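Local coordinates for xylose isomerase-like TIM barrel domain-containing protein (Sinorhizobium meliloti, PDB 3JU2) that is of uncharacterised function but binds a zinc ion inside a xylose isomerase-like TIM barrel, consistent with a metal-dependent enzyme, at residues 61-66 with 245-250; 141-146 with 176-181. All coordinates share one frame; numbering follows the deposited sequence.

Contact 1: residues 61-66 with 245-250. With ZN (zinc ion), chain D.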
# COMPACT_ATOMS: atom_id res chain seq x y z
N LYS A 61 21.85 -0.28 -24.22
CA LYS A 61 21.62 0.48 -23.00
C LYS A 61 20.94 -0.42 -21.97
O LYS A 61 19.94 -1.08 -22.26
CB LYS A 61 20.78 1.74 -23.30
CG LYS A 61 20.17 2.43 -22.06
CD LYS A 61 20.38 3.95 -22.04
CE LYS A 61 21.80 4.30 -21.59
NZ LYS A 61 21.92 5.70 -21.09
N LEU A 62 21.51 -0.48 -20.77
CA LEU A 62 20.86 -1.14 -19.65
C LEU A 62 20.36 -0.07 -18.70
O LEU A 62 21.16 0.62 -18.05
CB LEU A 62 21.79 -2.12 -18.95
CG LEU A 62 21.85 -3.57 -19.45
CD1 LEU A 62 22.36 -3.70 -20.88
CD2 LEU A 62 22.72 -4.36 -18.51
N THR A 63 19.04 0.06 -18.62
CA THR A 63 18.40 1.08 -17.77
C THR A 63 18.51 0.73 -16.27
O THR A 63 18.28 1.57 -15.39
CB THR A 63 16.95 1.34 -18.21
OG1 THR A 63 16.24 0.10 -18.38
CG2 THR A 63 16.93 2.09 -19.55
N GLY A 64 18.87 -0.51 -16.00
CA GLY A 64 19.02 -1.05 -14.68
C GLY A 64 19.49 -2.48 -14.71
O GLY A 64 19.31 -3.15 -15.69
N LEU A 65 20.10 -2.93 -13.63
CA LEU A 65 20.20 -4.32 -13.29
C LEU A 65 19.33 -4.68 -12.10
O LEU A 65 19.41 -4.05 -11.09
CB LEU A 65 21.65 -4.68 -12.99
CG LEU A 65 21.95 -6.15 -12.72
CD1 LEU A 65 21.71 -6.99 -13.90
CD2 LEU A 65 23.30 -6.36 -12.22
N CYS A 66 18.48 -5.68 -12.28
CA CYS A 66 17.67 -6.20 -11.18
C CYS A 66 18.33 -7.45 -10.61
O CYS A 66 18.93 -8.24 -11.34
CB CYS A 66 16.26 -6.53 -11.67
SG CYS A 66 15.33 -5.10 -12.28
N ALA A 245 14.91 6.59 -20.46
CA ALA A 245 13.96 5.67 -21.07
C ALA A 245 12.92 5.20 -20.06
O ALA A 245 13.24 5.05 -18.88
CB ALA A 245 14.72 4.46 -21.66
N GLN A 246 11.69 5.00 -20.53
CA GLN A 246 10.65 4.39 -19.72
C GLN A 246 10.80 2.87 -19.84
O GLN A 246 10.77 2.33 -20.95
CB GLN A 246 9.27 4.79 -20.22
CG GLN A 246 8.99 6.29 -20.08
CD GLN A 246 7.64 6.66 -20.56
OE1 GLN A 246 6.62 6.09 -20.13
NE2 GLN A 246 7.58 7.65 -21.43
N GLU A 247 10.94 2.19 -18.70
CA GLU A 247 11.24 0.77 -18.64
C GLU A 247 10.00 -0.06 -18.29
O GLU A 247 9.49 -0.02 -17.17
CB GLU A 247 12.39 0.53 -17.68
CG GLU A 247 12.76 -0.93 -17.38
CD GLU A 247 13.67 -1.07 -16.15
OE1 GLU A 247 14.73 -0.39 -16.09
OE2 GLU A 247 13.32 -1.87 -15.24
N VAL A 248 9.52 -0.82 -19.27
CA VAL A 248 8.39 -1.73 -19.06
C VAL A 248 8.71 -2.94 -18.16
O VAL A 248 9.48 -3.83 -18.53
CB VAL A 248 7.81 -2.24 -20.40
CG1 VAL A 248 6.57 -3.09 -20.14
CG2 VAL A 248 7.43 -1.08 -21.28
N GLU A 249 8.05 -2.96 -17.00
CA GLU A 249 8.16 -4.08 -16.05
C GLU A 249 6.77 -4.62 -15.65
O GLU A 249 6.04 -4.03 -14.83
CB GLU A 249 8.97 -3.66 -14.82
CG GLU A 249 9.28 -4.82 -13.86
CD GLU A 249 10.05 -4.37 -12.64
OE1 GLU A 249 9.72 -3.28 -12.15
OE2 GLU A 249 10.97 -5.08 -12.19
N ILE A 250 6.40 -5.74 -16.26
CA ILE A 250 5.09 -6.33 -16.08
C ILE A 250 5.27 -7.76 -15.53
O ILE A 250 5.99 -8.54 -16.13
CB ILE A 250 4.31 -6.40 -17.42
CG1 ILE A 250 3.98 -4.99 -17.94
CG2 ILE A 250 3.01 -7.19 -17.24
CD1 ILE A 250 3.50 -4.97 -19.36
ZN ZN D . 10.01 -1.60 -10.95
O HOH W 1 15.82 0.25 -13.63
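Thr-63 and Ala-245 mark the closest backbone approach of 61-66 to 245-250, their CA atoms 7.2 Å apart, and the two segments run in roughly the same direction, 28° between their touching parts. By Cys-66 and Glu-249 the CA-CA distance reaches 10.9 Å, so side chains and one water, not direct backbone bonds, bridge the gap. The segments belong to strands 61-69 and 246-248 of the closed eight-stranded parallel TIM barrel, separated in sheet order by strands 8-11 and 35-37, and they meet across its interior. The direct polar link is a hydrogen bond from Thr-63 OG1 to Glu-247 OE1, 2.8 Å, reaching the carboxylate on its anti side and 31° out of its plane. Glu-247 spans the distance because CG lies anti to its backbone N (chi1 174°) and the chain beyond is extended. A water also donates to OE1 and, weakly, to Thr-63 O, while OE2 is taken by Asn-11. A leucine in place of Glu-247 would probably leave Thr-63 OG1, this water and Asn-11 without their shared carboxylate. Thr-63 CG2 also rests against Ala-245 CB at 3.9 Å. Cys-66 SG approaches Glu-249 OE2 to 4.4 Å, whereas Glu-249 OE1 binds the zinc ion at 2.1 Å.

Contact 2: residues 141-146 with 176-181. With ZN (zinc ion), chain D.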
# COMPACT_ATOMS: atom_id res chain seq x y z
N ALA A 141 20.04 2.56 -7.18
CA ALA A 141 18.67 3.04 -7.26
C ALA A 141 17.79 2.31 -6.26
O ALA A 141 17.49 1.12 -6.42
CB ALA A 141 18.11 2.92 -8.70
N ILE A 142 17.41 3.02 -5.20
CA ILE A 142 16.43 2.50 -4.25
C ILE A 142 15.08 2.48 -4.95
O ILE A 142 14.60 3.52 -5.41
CB ILE A 142 16.33 3.37 -2.97
CG1 ILE A 142 17.69 3.41 -2.25
CG2 ILE A 142 15.19 2.88 -2.04
CD1 ILE A 142 17.72 4.40 -1.11
N GLU A 143 14.47 1.31 -5.04
CA GLU A 143 13.14 1.26 -5.64
C GLU A 143 12.13 1.12 -4.51
O GLU A 143 12.03 0.04 -3.91
CB GLU A 143 13.04 0.09 -6.63
CG GLU A 143 11.63 -0.09 -7.16
CD GLU A 143 11.53 -1.17 -8.23
OE1 GLU A 143 12.34 -2.12 -8.25
OE2 GLU A 143 10.61 -1.07 -9.05
N PRO A 144 11.41 2.22 -4.19
CA PRO A 144 10.37 2.04 -3.20
C PRO A 144 9.32 1.06 -3.73
O PRO A 144 8.94 1.13 -4.91
CB PRO A 144 9.77 3.44 -3.05
CG PRO A 144 10.14 4.18 -4.27
CD PRO A 144 11.45 3.62 -4.69
N LEU A 145 8.92 0.11 -2.88
CA LEU A 145 7.93 -0.89 -3.26
C LEU A 145 6.58 -0.58 -2.68
O LEU A 145 6.45 0.02 -1.60
CB LEU A 145 8.36 -2.30 -2.86
CG LEU A 145 8.84 -3.20 -4.01
CD1 LEU A 145 10.11 -2.69 -4.69
CD2 LEU A 145 9.05 -4.65 -3.52
N HIS A 146 5.54 -0.98 -3.40
CA HIS A 146 4.18 -0.85 -2.91
C HIS A 146 4.08 -1.28 -1.42
O HIS A 146 4.66 -2.30 -1.02
CB HIS A 146 3.23 -1.71 -3.74
CG HIS A 146 1.81 -1.29 -3.60
ND1 HIS A 146 1.07 -1.52 -2.46
CD2 HIS A 146 0.99 -0.61 -4.44
CE1 HIS A 146 -0.14 -1.01 -2.61
NE2 HIS A 146 -0.22 -0.47 -3.82
N ALA A 176 14.66 4.58 -8.19
CA ALA A 176 13.94 4.03 -9.34
C ALA A 176 12.46 4.24 -9.05
O ALA A 176 11.95 3.72 -8.06
CB ALA A 176 14.24 2.53 -9.52
N ILE A 177 11.80 5.06 -9.87
CA ILE A 177 10.40 5.34 -9.69
C ILE A 177 9.58 4.38 -10.55
O ILE A 177 9.53 4.53 -11.77
CB ILE A 177 10.04 6.81 -10.03
CG1 ILE A 177 10.88 7.78 -9.19
CG2 ILE A 177 8.52 7.06 -9.86
CD1 ILE A 177 10.71 9.24 -9.59
N ASP A 178 8.95 3.39 -9.91
CA ASP A 178 8.04 2.44 -10.59
C ASP A 178 6.60 2.85 -10.31
O ASP A 178 6.15 2.86 -9.15
CB ASP A 178 8.32 1.01 -10.10
CG ASP A 178 7.53 -0.09 -10.90
OD1 ASP A 178 6.45 0.12 -11.47
OD2 ASP A 178 8.07 -1.22 -10.97
N VAL A 179 5.86 3.15 -11.37
CA VAL A 179 4.47 3.58 -11.23
C VAL A 179 3.59 2.60 -10.42
O VAL A 179 2.67 3.03 -9.73
CB VAL A 179 3.81 3.92 -12.60
CG1 VAL A 179 4.61 5.03 -13.33
CG2 VAL A 179 3.62 2.65 -13.51
N TYR A 180 3.89 1.30 -10.49
CA TYR A 180 3.11 0.28 -9.78
C TYR A 180 3.22 0.51 -8.27
O TYR A 180 2.24 0.39 -7.54
CB TYR A 180 3.58 -1.13 -10.12
CG TYR A 180 2.52 -2.18 -9.87
CD1 TYR A 180 1.43 -2.28 -10.72
CD2 TYR A 180 2.61 -3.06 -8.78
CE1 TYR A 180 0.42 -3.23 -10.50
CE2 TYR A 180 1.62 -4.04 -8.55
CZ TYR A 180 0.54 -4.12 -9.42
OH TYR A 180 -0.44 -5.06 -9.22
N HIS A 181 4.43 0.87 -7.85
CA HIS A 181 4.73 1.05 -6.44
C HIS A 181 4.29 2.39 -5.84
O HIS A 181 4.03 2.45 -4.64
CB HIS A 181 6.22 0.80 -6.24
CG HIS A 181 6.65 -0.57 -6.64
ND1 HIS A 181 5.88 -1.70 -6.38
CD2 HIS A 181 7.77 -1.01 -7.26
CE1 HIS A 181 6.52 -2.77 -6.84
NE2 HIS A 181 7.66 -2.37 -7.37
ZN ZN D . 10.01 -1.60 -10.95
O HOH W 2 9.55 -3.69 -9.13
O HOH W 3 9.29 2.77 -7.17
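Ala-176 N donates to Ile-142 O, a backbone bond joining neighbouring parallel strands, 140-142 and 173-178, of a beta-alpha-beta unit of the TIM barrel whose connecting helix is 159-169. The C-terminal ends of these strands carry zinc ligands, as in other metal-binding barrels of this family.

Glu-143 OE2 binds the zinc ion at 2.1 Å and Asp-178 OD2 at 2.0 Å; the two carboxylates are nearly coplanar, 21° apart. Their oxygens are held 3.2 Å from each other, OE2 to OD2, a like-charge approach that the cation probably offsets. Glu-143 reaches inward with CG anti to its backbone N and the chain extended beyond it. Two further residues share the metal, and Arg-220 also bonds Asp-178 OD2.

Hydrogen bonds and waters add to this. Asp-178 divides its carboxylate: OD2 serves the zinc ion while OD1 accepts from Tyr-180 N at 3.0 Å, an N-cap on helix 179-182 that should limit rotation of the ligand. One water joins Glu-143 OE2 to His-181 NE2. Another donates to both Pro-144 O and Ala-176 O and accepts from Asp-178 N, bridging the two segments where no direct backbone bond joins them.

Among the apolar and ring contacts, Ala-176 CB lies 4.0 Å from both Ala-141 CB and Glu-143 CB. The His-181 ring stands steeply to the Glu-143 carboxylate, planes 72° apart, with OE2 at the ring edge. One face of that ring receives Leu-145 in a CH-pi contact, CG lying 3.8 Å from the ring centroid and 19° off its normal. At the far end, His-146 presents its ring edge to Tyr-180 O, which lies 3.5 Å from His-146 CD2.

The zinc ion is the meeting point of the two contacts, whose centres lie 12 Å apart in the same barrel. Contact 1 contributes Glu-249, contact 2 Glu-143 and Asp-178, and His-205 makes the fourth protein ligand. Glu-249 OE1 comes within 2.9 Å of Asp-178 OD2 and 3.9 Å of Glu-143 OE2, acidic oxygens brought together because all three bind the same zinc ion, whose charge probably offsets their repulsion. Glu-247 in contact 1 sits about 3 Å, side chain to side chain, from His-205, a second-shell position. In sequence, contact 2 is nested within the loop closed by contact 1. A glycerol, probably from the crystallisation liquor, lies about 3 Å from the His-181 side chain and may mark a pocket beside the metal.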